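Local coordinates for galactose-binding lectin (Enterobacter cloacae subsp. cloacae, PDB 6YF6), which binds an L-fucoside beside a calcium ion in its C-terminal lectin domain, the part in this chain, and probably recognises related sugars such as galactose, at residues A[5-10]-A[17-22]. Sequence-based numbering, arbitrary orientation.
Sequences FEDLTN and NNWQAG
The amide of Asn17 meets Asp7 and Thr9 together, joining two pieces of an N-terminal arm that lies apart from the calcium-bearing beta-sandwich and pairs in an antiparallel ladder with the second subunit. Asp7 and Thr9 both face Asn17 from strand 7-9. Asn17 swings CG anti to its backbone N (chi1 -164°), a torsion that sends the amide toward that strand, its NH2 end turned to both acceptors. Asn17 ND2 reaches Thr9 OG1 at 3.0 Å, almost in the amide plane and fairly straight at 161°. The bond from Asn17 ND2 to Asp7 OD1, 2.9 Å, is more bent and meets the oxygen from above the carboxylate, whose plane is turned 45° from that of the amide. Asparagine suits because one nitrogen offers two protons. Aspartate has a second oxygen, OD2, for a salt bridge with Lys55 of the second subunit, whose NZ also donates a hydrogen bond to Asn17 O. Threonine adds a methyl to its hydroxyl acceptor, and Thr9 CG2 lies 3.8 Å from Trp19 CD1. Tryptophan gives an N-H to one water, which lies in the indole plane, within bonding distance of Asp7 OD2 and Thr9 OG1, and accepts from Trp19 NE1 at 3.1 Å.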
loop_
_atom_site.group_PDB
_atom_site.type_symbol
_atom_site.label_atom_id
_atom_site.label_comp_id
_atom_site.label_asym_id
_atom_site.label_seq_id
_atom_site.Cartn_x
_atom_site.Cartn_y
_atom_site.Cartn_z
ATOM N N PHE A 5 0.717 -5.932 -16.719
ATOM C CA PHE A 5 1.661 -4.836 -16.532
ATOM C C PHE A 5 1.430 -4.128 -15.198
ATOM O O PHE A 5 0.292 -3.850 -14.818
ATOM C CB PHE A 5 1.552 -3.828 -17.683
ATOM C CG PHE A 5 2.504 -2.665 -17.568
ATOM C CD1 PHE A 5 3.736 -2.697 -18.199
ATOM C CD2 PHE A 5 2.165 -1.542 -16.829
ATOM C CE1 PHE A 5 4.614 -1.632 -18.094
ATOM C CE2 PHE A 5 3.041 -0.475 -16.718
ATOM C CZ PHE A 5 4.266 -0.520 -17.353
ATOM N N GLU A 6 2.521 -3.841 -14.487
ATOM C CA GLU A 6 2.448 -3.042 -13.271
ATOM C C GLU A 6 3.809 -2.412 -13.015
ATOM O O GLU A 6 4.832 -3.102 -13.067
ATOM C CB GLU A 6 2.019 -3.877 -12.055
ATOM C CG GLU A 6 1.593 -3.016 -10.855
ATOM C CD GLU A 6 1.259 -3.825 -9.610
ATOM O OE1 GLU A 6 2.188 -4.127 -8.831
ATOM O OE2 GLU A 6 0.067 -4.145 -9.403
ATOM N N ASP A 7 3.811 -1.108 -12.743
ATOM C CA ASP A 7 5.006 -0.360 -12.363
ATOM C C ASP A 7 4.738 0.256 -10.996
ATOM O O ASP A 7 3.982 1.227 -10.885
ATOM C CB ASP A 7 5.343 0.710 -13.401
ATOM C CG ASP A 7 6.563 1.531 -13.018
ATOM O OD1 ASP A 7 7.649 0.943 -12.818
ATOM O OD2 ASP A 7 6.434 2.767 -12.917
ATOM N N LEU A 8 5.354 -0.309 -9.961
ATOM C CA LEU A 8 5.059 0.026 -8.574
ATOM C C LEU A 8 6.258 0.730 -7.956
ATOM O O LEU A 8 7.376 0.204 -7.993
ATOM C CB LEU A 8 4.714 -1.240 -7.781
ATOM C CG LEU A 8 4.501 -1.073 -6.275
ATOM C CD1 LEU A 8 3.478 0.014 -5.990
ATOM C CD2 LEU A 8 4.075 -2.398 -5.647
ATOM N N THR A 9 6.023 1.919 -7.399
ATOM C CA THR A 9 7.046 2.707 -6.712
ATOM C C THR A 9 6.550 2.995 -5.296
ATOM O O THR A 9 5.686 3.855 -5.101
ATOM C CB THR A 9 7.340 4.013 -7.455
ATOM O OG1 THR A 9 7.740 3.736 -8.802
ATOM C CG2 THR A 9 8.450 4.791 -6.758
ATOM N N ASN A 10 7.085 2.280 -4.307
ATOM C CA ASN A 10 6.812 2.577 -2.905
ATOM C C ASN A 10 8.014 3.190 -2.198
ATOM O O ASN A 10 7.908 3.551 -1.020
ATOM C CB ASN A 10 6.353 1.312 -2.166
ATOM C CG ASN A 10 7.338 0.160 -2.290
ATOM O OD1 ASN A 10 8.516 0.356 -2.591
ATOM N ND2 ASN A 10 6.854 -1.051 -2.046
ATOM N N ASN A 17 12.745 4.577 -8.545
ATOM C CA ASN A 17 12.221 3.900 -9.734
ATOM C C ASN A 17 12.031 4.886 -10.886
ATOM O O ASN A 17 10.992 4.921 -11.550
ATOM C CB ASN A 17 10.915 3.166 -9.413
ATOM C CG ASN A 17 10.530 2.151 -10.483
ATOM O OD1 ASN A 17 11.389 1.602 -11.175
ATOM N ND2 ASN A 17 9.232 1.897 -10.619
ATOM N N ASN A 18 13.057 5.708 -11.108
ATOM C CA ASN A 18 13.168 6.641 -12.225
ATOM C C ASN A 18 12.197 7.811 -12.134
ATOM O O ASN A 18 12.106 8.601 -13.083
ATOM C CB ASN A 18 12.984 5.929 -13.572
ATOM C CG ASN A 18 14.145 5.007 -13.908
ATOM O OD1 ASN A 18 15.308 5.405 -13.839
ATOM N ND2 ASN A 18 13.832 3.766 -14.269
ATOM N N TRP A 19 11.472 7.959 -11.028
ATOM C CA TRP A 19 10.751 9.202 -10.794
ATOM C C TRP A 19 11.741 10.295 -10.409
ATOM O O TRP A 19 12.685 10.059 -9.649
ATOM C CB TRP A 19 9.700 9.033 -9.697
ATOM C CG TRP A 19 8.556 8.180 -10.129
ATOM C CD1 TRP A 19 8.443 6.832 -9.975
ATOM C CD2 TRP A 19 7.362 8.611 -10.795
ATOM N NE1 TRP A 19 7.255 6.392 -10.503
ATOM C CE2 TRP A 19 6.572 7.464 -11.013
ATOM C CE3 TRP A 19 6.884 9.852 -11.228
ATOM C CZ2 TRP A 19 5.332 7.519 -11.642
ATOM C CZ3 TRP A 19 5.647 9.905 -11.857
ATOM C CH2 TRP A 19 4.890 8.744 -12.059
ATOM N N GLN A 20 11.525 11.492 -10.951
ATOM C CA GLN A 20 12.409 12.625 -10.731
ATOM C C GLN A 20 11.592 13.853 -10.360
ATOM O O GLN A 20 10.429 13.989 -10.751
ATOM C CB GLN A 20 13.244 12.943 -11.978
ATOM C CG GLN A 20 14.256 11.881 -12.349
ATOM C CD GLN A 20 15.121 12.303 -13.518
ATOM O OE1 GLN A 20 14.620 12.569 -14.610
ATOM N NE2 GLN A 20 16.428 12.374 -13.294
ATOM N N ALA A 21 12.216 14.752 -9.607
ATOM C CA ALA A 21 11.596 16.039 -9.341
ATOM C C ALA A 21 11.310 16.754 -10.656
ATOM O O ALA A 21 12.109 16.706 -11.596
ATOM C CB ALA A 21 12.501 16.899 -8.459
ATOM N N GLY A 22 10.152 17.404 -10.725
ATOM C CA GLY A 22 9.824 18.257 -11.841
ATOM C C GLY A 22 10.251 19.688 -11.577
ATOM O O GLY A 22 10.736 20.021 -10.491
HETATM O O HOH W 1 5.615 3.821 -10.394
#